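Local atomic coordinates of diguanylate cyclase (PDB entry 5M3C), a protein that combines a GGDEF-family domain with an EAL-family domain in one chain and binds guanosine-5'-triphosphate and calcium ions. Residues B[243-248]-B[266-271]; B[300-305]-B[316-321]. All blocks are in the same frame, centred on the assembly; numbering follows the deposited sequence.

Interaction 1 (B[243-248]-B[266-271]); sequences DWVLEH and LSVNLA. With CA (calcium ion), chain H.
L246 of the helix and V268 of the strand bring the two backbones nearest, their CA atoms 7.4 Å apart, and the gap is filled by aliphatic side chains alone. V245 and V268 each point their CB at the other segment, and in each CG1 is the branch that does the touching, with 3.5 Å between V245 CG1 and V268 CG1. In both valines the first torsion sets CG1 anti to the backbone N (chi1 170° in V245, 174° in V268), which puts this methyl at the contact. The two side chains run past one another in opposing senses. L246 starts out less directly, since its CB is not aimed at the strand, but its isobutyl end bends in to rest against two residues. Its CD1 comes to 4.1 Å from L270 CD1, the two leucines lying at a slant, while L246 CD2 sits more loosely beside V268 CG1. L270 likewise reaches the contact only with its end.

Helix 238-259 is the last part of the connection from strand 206-217 to its parallel neighbour 266-269, a beta-alpha-beta crossover in the TIM-like barrel of the EAL domain. The valines and leucines form the layer between the outer helix and the barrel wall; V245 also touches V213 on strand 206-217, and L246 extends the layer to L300 on strand 298-303.

N269 follows V268 and serves the metal instead of the helix: its OD1 binds the calcium ion at 2.6 Å. E210, E301 and D331 supply the other protein ligands. One residue before V268, the hydroxyl of S267 is hydrogen-bonded to K198, so the strand alternates between the apolar layer and the polar interior of the barrel.

Interaction 2 (B[300-305]-B[316-321]); sequences LEITES and AVLHGL. With CA (calcium ion), chain H.
L300 and L321 meet almost at a right angle, each sending its CB toward the opposite segment. L300 CD1 faces both methyls of the helix leucine, 3.9 Å from L321 CD1 and 4.2 Å from L321 CD2. The second pair is turned differently. I302 and L318 approach on a slant through one methyl each, I302 CD1 standing 3.7 Å from L318 CD2. I302 gets there by an extended arm: CG1 lies beside the backbone N and CD1 continues anti to CA (chi2 -172°), which carries the methyl outward to the helix. L318, whose CB is not directed at the strand, turns its branched end in to receive it.

These side chains span a wide gap, the closest CA pair, L300 and L321, being 9.0 Å apart. L318 and L321, three residues apart on helix 312-324, meet I302 and L300 respectively, which alternate along the strand. The helix joins strand 298-303 to its parallel neighbour 327-333, a beta-alpha-beta unit of the EAL barrel, and the leucines are backed by L275, L284 and L328.

E301, between the two apolar strand residues, extends its side chain into the barrel, where OE1 binds the calcium ion at 2.1 Å. Its other oxygen, OE2, forms a salt bridge with K352. Further along, T303 sits at the N-cap position of helix 304-307, but its hydroxyl does not cap the helix; T303 OG1 pairs instead with S305 OG over 3.2 Å.

With only aliphatic side chains meeting, closest through their methyls, the helix is held to the strand by burial and fit of shape. The polar side-chain bonds of 300-305 lie at E301 and T303 to S305, while the backbone of L300 and I302 is hydrogen-bonded within the sheet.

Overall arrangement
Both contacts are buried in the core of the EAL domain, their centres about 13 Å apart, and each lays an outer helix against a barrel strand through aliphatic side chains. The helices differ, but the strands are neighbours: V268 O and L270 N make probable hydrogen bonds with E301 N and E301 O. L300 belongs to both apolar layers. Interaction 1 mixes a valine pair with a leucine pair; interaction 2 has leucine and isoleucine only, across a wider gap between the nearest CA atoms. Toward the barrel interior the chemistry becomes polar, and N269 and E301 share one calcium ion.

Interaction 1 (B[243-248]-B[266-271])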
loop_
_atom_site.group_PDB
_atom_site.type_symbol
_atom_site.label_atom_id
_atom_site.label_comp_id
_atom_site.label_asym_id
_atom_site.label_seq_id
_atom_site.Cartn_x
_atom_site.Cartn_y
_atom_site.Cartn_z
ATOM N N ASP B 243 19.703 -14.480 10.262
ATOM C CA ASP B 243 20.079 -15.307 11.399
ATOM C C ASP B 243 21.555 -15.099 11.708
ATOM O O ASP B 243 21.936 -14.881 12.863
ATOM C CB ASP B 243 19.814 -16.783 11.099
ATOM C CG ASP B 243 19.302 -17.537 12.309
ATOM O OD1 ASP B 243 18.118 -17.347 12.663
ATOM O OD2 ASP B 243 20.077 -18.320 12.900
ATOM N N TRP B 244 22.378 -15.161 10.665
ATOM C CA TRP B 244 23.809 -14.904 10.791
ATOM C C TRP B 244 24.048 -13.535 11.406
ATOM O O TRP B 244 24.834 -13.392 12.340
ATOM C CB TRP B 244 24.488 -14.966 9.423
ATOM C CG TRP B 244 25.982 -14.868 9.494
ATOM C CD1 TRP B 244 26.862 -15.903 9.562
ATOM C CD2 TRP B 244 26.769 -13.669 9.511
ATOM N NE1 TRP B 244 28.149 -15.429 9.621
ATOM C CE2 TRP B 244 28.120 -14.060 9.590
ATOM C CE3 TRP B 244 26.463 -12.306 9.466
ATOM C CZ2 TRP B 244 29.164 -13.140 9.624
ATOM C CZ3 TRP B 244 27.502 -11.394 9.500
ATOM C CH2 TRP B 244 28.835 -11.814 9.579
ATOM N N VAL B 245 23.365 -12.528 10.871
ATOM C CA VAL B 245 23.519 -11.163 11.356
ATOM C C VAL B 245 23.160 -11.064 12.838
ATOM O O VAL B 245 23.916 -10.493 13.628
ATOM C CB VAL B 245 22.655 -10.174 10.549
ATOM C CG1 VAL B 245 22.627 -8.808 11.221
ATOM C CG2 VAL B 245 23.182 -10.056 9.129
ATOM N N LEU B 246 22.012 -11.622 13.214
ATOM C CA LEU B 246 21.565 -11.557 14.601
ATOM C C LEU B 246 22.573 -12.198 15.558
ATOM O O LEU B 246 23.024 -11.563 16.515
ATOM C CB LEU B 246 20.195 -12.217 14.758
ATOM C CG LEU B 246 19.005 -11.353 14.339
ATOM C CD1 LEU B 246 17.727 -12.177 14.324
ATOM C CD2 LEU B 246 18.859 -10.152 15.261
ATOM N N GLU B 247 22.925 -13.452 15.293
ATOM C CA GLU B 247 23.832 -14.194 16.167
ATOM C C GLU B 247 25.144 -13.446 16.374
ATOM O O GLU B 247 25.611 -13.282 17.506
ATOM C CB GLU B 247 24.117 -15.579 15.583
ATOM C CG GLU B 247 24.959 -16.467 16.486
ATOM C CD GLU B 247 25.145 -17.869 15.932
ATOM O OE1 GLU B 247 25.638 -18.743 16.676
ATOM O OE2 GLU B 247 24.799 -18.098 14.752
ATOM N N HIS B 248 25.734 -12.992 15.276
ATOM C CA HIS B 248 27.008 -12.287 15.333
ATOM C C HIS B 248 26.858 -10.922 15.993
ATOM O O HIS B 248 27.760 -10.465 16.698
ATOM C CB HIS B 248 27.593 -12.139 13.932
ATOM C CG HIS B 248 28.163 -13.410 13.386
ATOM N ND1 HIS B 248 29.516 -13.673 13.378
ATOM C CD2 HIS B 248 27.565 -14.496 12.845
ATOM C CE1 HIS B 248 29.727 -14.864 12.848
ATOM N NE2 HIS B 248 28.560 -15.385 12.516
ATOM N N LEU B 266 22.547 -2.034 21.103
ATOM C CA LEU B 266 23.019 -2.244 19.740
ATOM C C LEU B 266 21.836 -2.483 18.803
ATOM O O LEU B 266 20.970 -3.318 19.077
ATOM C CB LEU B 266 23.981 -3.435 19.697
ATOM C CG LEU B 266 24.558 -3.827 18.333
ATOM C CD1 LEU B 266 25.536 -2.779 17.834
ATOM C CD2 LEU B 266 25.237 -5.183 18.416
ATOM N N SER B 267 21.814 -1.749 17.693
ATOM C CA SER B 267 20.696 -1.782 16.756
ATOM C C SER B 267 21.012 -2.675 15.573
ATOM O O SER B 267 22.104 -2.603 15.013
ATOM C CB SER B 267 20.396 -0.376 16.240
ATOM O OG SER B 267 20.375 0.566 17.295
ATOM N N VAL B 268 20.057 -3.511 15.184
ATOM C CA VAL B 268 20.218 -4.328 13.987
ATOM C C VAL B 268 18.947 -4.327 13.148
ATOM O O VAL B 268 17.845 -4.486 13.674
ATOM C CB VAL B 268 20.588 -5.778 14.338
ATOM C CG1 VAL B 268 20.602 -6.640 13.088
ATOM C CG2 VAL B 268 21.941 -5.821 15.024
ATOM N N ASN B 269 19.108 -4.142 11.842
ATOM C CA ASN B 269 17.975 -4.166 10.926
ATOM C C ASN B 269 17.403 -5.575 10.831
ATOM O O ASN B 269 18.143 -6.556 10.773
ATOM C CB ASN B 269 18.391 -3.679 9.539
ATOM C CG ASN B 269 18.735 -2.201 9.520
ATOM O OD1 ASN B 269 17.998 -1.371 10.053
ATOM N ND2 ASN B 269 19.855 -1.864 8.893
ATOM N N LEU B 270 16.079 -5.662 10.820
ATOM C CA LEU B 270 15.393 -6.939 10.727
ATOM C C LEU B 270 14.597 -6.998 9.431
ATOM O O LEU B 270 13.534 -6.393 9.322
ATOM C CB LEU B 270 14.462 -7.125 11.924
ATOM C CG LEU B 270 13.968 -8.546 12.182
ATOM C CD1 LEU B 270 15.117 -9.440 12.617
ATOM C CD2 LEU B 270 12.872 -8.534 13.236
ATOM N N ALA B 271 15.124 -7.723 8.449
ATOM C CA ALA B 271 14.448 -7.896 7.167
ATOM C C ALA B 271 13.001 -8.319 7.375
ATOM O O ALA B 271 12.674 -8.987 8.354
ATOM C CB ALA B 271 15.180 -8.925 6.321
HETATM CA CA CA H . 19.088 1.005 10.131
#

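Interaction 2 (B[300-305]-B[316-321])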
loop_
_atom_site.group_PDB
_atom_site.type_symbol
_atom_site.label_atom_id
_atom_site.label_comp_id
_atom_site.label_asym_id
_atom_site.label_seq_id
_atom_site.Cartn_x
_atom_site.Cartn_y
_atom_site.Cartn_z
ATOM N N LEU B 300 15.938 -3.970 17.617
ATOM C CA LEU B 300 15.607 -4.425 16.269
ATOM C C LEU B 300 14.973 -3.305 15.456
ATOM O O LEU B 300 13.876 -2.843 15.771
ATOM C CB LEU B 300 14.654 -5.619 16.325
ATOM C CG LEU B 300 15.202 -6.856 17.034
ATOM C CD1 LEU B 300 14.106 -7.896 17.201
ATOM C CD2 LEU B 300 16.388 -7.433 16.278
ATOM N N GLU B 301 15.672 -2.872 14.411
ATOM C CA GLU B 301 15.174 -1.814 13.539
ATOM C C GLU B 301 14.354 -2.422 12.413
ATOM O O GLU B 301 14.769 -3.397 11.798
ATOM C CB GLU B 301 16.336 -1.008 12.950
ATOM C CG GLU B 301 17.099 -0.166 13.962
ATOM C CD GLU B 301 18.248 0.602 13.337
ATOM O OE1 GLU B 301 18.390 0.563 12.095
ATOM O OE2 GLU B 301 19.012 1.247 14.083
ATOM N N ILE B 302 13.188 -1.846 12.143
ATOM C CA ILE B 302 12.339 -2.337 11.065
ATOM C C ILE B 302 11.916 -1.184 10.165
ATOM O O ILE B 302 11.475 -0.143 10.645
ATOM C CB ILE B 302 11.092 -3.057 11.609
ATOM C CG1 ILE B 302 11.479 -3.951 12.791
ATOM C CG2 ILE B 302 10.428 -3.868 10.506
ATOM C CD1 ILE B 302 10.364 -4.843 13.290
ATOM N N THR B 303 12.055 -1.375 8.858
ATOM C CA THR B 303 11.788 -0.312 7.897
ATOM C C THR B 303 10.304 0.058 7.867
ATOM O O THR B 303 9.434 -0.816 7.850
ATOM C CB THR B 303 12.268 -0.703 6.481
ATOM O OG1 THR B 303 12.093 0.401 5.586
ATOM C CG2 THR B 303 11.502 -1.908 5.951
ATOM N N GLU B 304 10.028 1.361 7.869
ATOM C CA GLU B 304 8.658 1.869 7.832
ATOM C C GLU B 304 7.860 1.224 6.706
ATOM O O GLU B 304 6.824 0.592 6.941
ATOM C CB GLU B 304 8.666 3.391 7.655
ATOM C CG GLU B 304 7.295 4.043 7.748
ATOM C CD GLU B 304 7.322 5.518 7.389
ATOM O OE1 GLU B 304 6.500 6.280 7.938
ATOM O OE2 GLU B 304 8.164 5.919 6.557
ATOM N N SER B 305 8.361 1.380 5.484
ATOM C CA SER B 305 7.681 0.893 4.286
ATOM C C SER B 305 7.116 -0.515 4.461
ATOM O O SER B 305 6.071 -0.844 3.899
ATOM C CB SER B 305 8.633 0.927 3.086
ATOM O OG SER B 305 9.844 0.247 3.366
ATOM N N ALA B 316 1.165 -8.946 16.375
ATOM C CA ALA B 316 1.227 -9.887 17.492
ATOM C C ALA B 316 2.673 -10.293 17.792
ATOM O O ALA B 316 3.039 -10.519 18.947
ATOM C CB ALA B 316 0.383 -11.117 17.190
ATOM N N VAL B 317 3.486 -10.386 16.745
ATOM C CA VAL B 317 4.898 -10.714 16.898
ATOM C C VAL B 317 5.641 -9.558 17.560
ATOM O O VAL B 317 6.427 -9.766 18.483
ATOM C CB VAL B 317 5.556 -11.025 15.539
ATOM C CG1 VAL B 317 7.059 -11.207 15.698
ATOM C CG2 VAL B 317 4.931 -12.265 14.920
ATOM N N LEU B 318 5.384 -8.343 17.085
ATOM C CA LEU B 318 6.025 -7.152 17.634
ATOM C C LEU B 318 5.819 -7.059 19.141
ATOM O O LEU B 318 6.700 -6.593 19.865
ATOM C CB LEU B 318 5.495 -5.889 16.952
ATOM C CG LEU B 318 5.973 -5.679 15.513
ATOM C CD1 LEU B 318 5.224 -4.526 14.869
ATOM C CD2 LEU B 318 7.473 -5.431 15.468
ATOM N N HIS B 319 4.654 -7.498 19.611
ATOM C CA HIS B 319 4.405 -7.591 21.045
ATOM C C HIS B 319 5.310 -8.654 21.655
ATOM O O HIS B 319 6.001 -8.403 22.641
ATOM C CB HIS B 319 2.942 -7.929 21.331
ATOM C CG HIS B 319 2.002 -6.791 21.089
ATOM N ND1 HIS B 319 2.034 -5.629 21.829
ATOM C CD2 HIS B 319 0.995 -6.642 20.196
ATOM C CE1 HIS B 319 1.092 -4.809 21.398
ATOM N NE2 HIS B 319 0.446 -5.401 20.408
ATOM N N GLY B 320 5.305 -9.839 21.050
ATOM C CA GLY B 320 6.152 -10.943 21.498
ATOM C C GLY B 320 7.606 -10.539 21.652
ATOM O O GLY B 320 8.283 -10.969 22.586
ATOM N N LEU B 321 8.087 -9.708 20.733
ATOM C CA LEU B 321 9.461 -9.228 20.786
ATOM C C LEU B 321 9.660 -8.305 21.982
ATOM O O LEU B 321 10.718 -8.314 22.609
ATOM C CB LEU B 321 9.832 -8.506 19.488
ATOM C CG LEU B 321 9.937 -9.389 18.240
ATOM C CD1 LEU B 321 10.220 -8.551 17.004
ATOM C CD2 LEU B 321 11.011 -10.450 18.421
HETATM CA CA CA H . 19.088 1.005 10.131
#